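Local coordinates for general Secretion Pathway Protein (Vibrio vulnificus, PDB 4G54) that probably binds peptidoglycan in the periplasm as part of the EpsAB fusion protein of the type II secretion system, at residues L67-L72 / L95-E100. Sequence-based numbering, arbitrary orientation.
Sequences LNWQEL and LEVDPE
The indole of Trp-69 reaches the 95-100 segment with the outer atoms of its six-membered ring, and Pro-99 O lies at the ring edge beside CZ2. Near the ring plane there are also a water and, from its own helix, CD2 of Leu-72. Val-97 comes in obliquely, CG2 lying 3.6 Å from CZ3 of Trp-69. Also oblique is the backbone oxygen of Asp-98, 3.4 Å from Trp-69 CH2. The remaining surroundings of the indole include Val-115, Leu-118 and Met-119 of helix 115-121 and Val-102 of strand 101-105. CG of Trp-69 stands anti to the backbone N (chi1 170°); the six-membered ring is the part that meets Val-97 to Pro-99. The other branch of Val-97, CG1, meets the helix backbone instead, 3.6 Å from Leu-72 O.

The polar link is indirect: the water accepts from Trp-69 NE1 at 3.0 Å and donates to Pro-99 O at 2.7 Å. A capping box of Asn-68 and Glu-71 holds the backbone at the start of helix 69-73, with Glu-71 N giving a bond of 2.8 Å to Asn-68 OD1. Just after the strand an Asx turn does the same, Asp-98 OD1 taking the N-H of Glu-100 at 2.8 Å, and that of Arg-101 as well.

Within the peptidase C39-like domain, the contact thus joins helix 69-73 to the end of strand 88-97 and the turn that leads into strand 101-105. With only 180 Å² buried, the two segments meet through an apolar patch of Val-97 and indole and through one water shared by the indole N-H and Pro-99 O, rather than through a direct hydrogen bond.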
loop_
_atom_site.group_PDB
_atom_site.type_symbol
_atom_site.label_atom_id
_atom_site.label_comp_id
_atom_site.label_asym_id
_atom_site.label_seq_id
_atom_site.Cartn_x
_atom_site.Cartn_y
_atom_site.Cartn_z
ATOM N N LEU A 67 -3.004 13.003 -6.748
ATOM C CA LEU A 67 -2.614 12.210 -7.954
ATOM C C LEU A 67 -3.423 12.714 -9.119
ATOM O O LEU A 67 -4.545 13.215 -8.903
ATOM C CB LEU A 67 -2.914 10.720 -7.831
ATOM C CG LEU A 67 -1.877 9.852 -7.126
ATOM C CD1 LEU A 67 -1.306 10.490 -5.915
ATOM C CD2 LEU A 67 -2.354 8.423 -6.845
ATOM N N ASN A 68 -2.920 12.468 -10.326
ATOM C CA ASN A 68 -3.787 12.618 -11.540
ATOM C C ASN A 68 -4.233 11.210 -11.939
ATOM O O ASN A 68 -3.895 10.168 -11.280
ATOM C CB ASN A 68 -3.090 13.392 -12.640
ATOM C CG ASN A 68 -1.786 12.722 -13.099
ATOM O OD1 ASN A 68 -1.771 11.505 -13.278
ATOM N ND2 ASN A 68 -0.705 13.483 -13.274
ATOM N N TRP A 69 -5.061 11.091 -12.982
ATOM C CA TRP A 69 -5.618 9.815 -13.358
ATOM C C TRP A 69 -4.579 8.861 -13.910
ATOM O O TRP A 69 -4.683 7.638 -13.665
ATOM C CB TRP A 69 -6.713 10.108 -14.454
ATOM C CG TRP A 69 -7.245 8.940 -15.151
ATOM C CD1 TRP A 69 -7.343 8.815 -16.517
ATOM C CD2 TRP A 69 -7.874 7.718 -14.606
ATOM N NE1 TRP A 69 -7.970 7.633 -16.865
ATOM C CE2 TRP A 69 -8.304 6.938 -15.728
ATOM C CE3 TRP A 69 -8.110 7.227 -13.308
ATOM C CZ2 TRP A 69 -8.936 5.689 -15.593
ATOM C CZ3 TRP A 69 -8.745 5.984 -13.175
ATOM C CH2 TRP A 69 -9.175 5.250 -14.301
ATOM N N GLN A 70 -3.590 9.395 -14.650
ATOM C CA GLN A 70 -2.465 8.572 -15.164
ATOM C C GLN A 70 -1.776 7.941 -13.934
ATOM O O GLN A 70 -1.553 6.717 -13.885
ATOM C CB GLN A 70 -1.480 9.429 -15.995
ATOM C CG GLN A 70 -0.243 8.620 -16.373
ATOM C CD GLN A 70 -0.403 7.578 -17.507
ATOM O OE1 GLN A 70 -1.531 7.222 -17.953
ATOM N NE2 GLN A 70 0.768 7.052 -17.982
ATOM N N GLU A 71 -1.530 8.746 -12.900
ATOM C CA GLU A 71 -0.821 8.230 -11.703
ATOM C C GLU A 71 -1.693 7.217 -10.942
ATOM O O GLU A 71 -1.172 6.165 -10.493
ATOM C CB GLU A 71 -0.382 9.375 -10.796
ATOM C CG GLU A 71 0.718 10.216 -11.380
ATOM C CD GLU A 71 0.910 11.576 -10.701
ATOM O OE1 GLU A 71 -0.012 12.116 -10.043
ATOM O OE2 GLU A 71 2.044 12.124 -10.846
ATOM N N LEU A 72 -3.002 7.451 -10.844
ATOM C CA LEU A 72 -3.847 6.584 -10.091
ATOM C C LEU A 72 -3.823 5.208 -10.767
ATOM O O LEU A 72 -3.751 4.169 -10.112
ATOM C CB LEU A 72 -5.284 7.171 -10.110
ATOM C CG LEU A 72 -6.239 6.367 -9.201
ATOM C CD1 LEU A 72 -5.806 6.659 -7.742
ATOM C CD2 LEU A 72 -7.665 6.816 -9.378
ATOM N N LEU A 95 -9.991 -0.509 -5.073
ATOM C CA LEU A 95 -9.406 -1.836 -5.013
ATOM C C LEU A 95 -8.637 -2.104 -6.246
ATOM O O LEU A 95 -7.534 -2.706 -6.134
ATOM C CB LEU A 95 -10.552 -2.927 -4.826
ATOM C CG LEU A 95 -10.140 -4.384 -4.862
ATOM C CD1 LEU A 95 -9.301 -4.730 -3.631
ATOM C CD2 LEU A 95 -11.457 -5.231 -4.874
ATOM N N GLU A 96 -9.203 -1.829 -7.432
ATOM C CA GLU A 96 -8.403 -2.007 -8.658
ATOM C C GLU A 96 -8.817 -0.983 -9.695
ATOM O O GLU A 96 -9.842 -0.381 -9.581
ATOM C CB GLU A 96 -8.482 -3.390 -9.208
ATOM C CG GLU A 96 -9.855 -3.860 -9.475
ATOM C CD GLU A 96 -9.812 -5.379 -9.883
ATOM O OE1 GLU A 96 -10.424 -6.225 -9.229
ATOM O OE2 GLU A 96 -9.101 -5.682 -10.877
ATOM N N VAL A 97 -7.986 -0.853 -10.701
ATOM C CA VAL A 97 -8.162 0.235 -11.663
ATOM C C VAL A 97 -7.604 -0.191 -12.993
ATOM O O VAL A 97 -6.548 -0.868 -13.057
ATOM C CB VAL A 97 -7.455 1.537 -11.193
ATOM C CG1 VAL A 97 -5.917 1.324 -10.810
ATOM C CG2 VAL A 97 -7.599 2.638 -12.285
ATOM N N ASP A 98 -8.319 0.180 -14.062
ATOM C CA ASP A 98 -7.787 -0.011 -15.444
ATOM C C ASP A 98 -8.224 1.227 -16.253
ATOM O O ASP A 98 -8.864 2.102 -15.671
ATOM C CB ASP A 98 -8.161 -1.378 -16.037
ATOM C CG ASP A 98 -9.632 -1.509 -16.415
ATOM O OD1 ASP A 98 -10.292 -0.487 -16.723
ATOM O OD2 ASP A 98 -10.122 -2.674 -16.507
ATOM N N PRO A 99 -7.811 1.374 -17.523
ATOM C CA PRO A 99 -8.214 2.610 -18.256
ATOM C C PRO A 99 -9.692 2.878 -18.379
ATOM O O PRO A 99 -10.073 4.041 -18.632
ATOM C CB PRO A 99 -7.657 2.361 -19.665
ATOM C CG PRO A 99 -6.439 1.550 -19.357
ATOM C CD PRO A 99 -6.797 0.616 -18.276
ATOM N N GLU A 100 -10.505 1.846 -18.191
ATOM C CA GLU A 100 -11.929 2.027 -18.408
ATOM C C GLU A 100 -12.817 2.115 -17.144
ATOM O O GLU A 100 -13.937 2.675 -17.216
ATOM C CB GLU A 100 -12.435 0.893 -19.329
ATOM C CG GLU A 100 -11.908 0.956 -20.794
ATOM C CD GLU A 100 -12.406 -0.243 -21.605
ATOM O OE1 GLU A 100 -12.723 -1.282 -20.984
ATOM O OE2 GLU A 100 -12.511 -0.161 -22.844
HETATM O O HOH W 1 -8.690 6.251 -19.456
#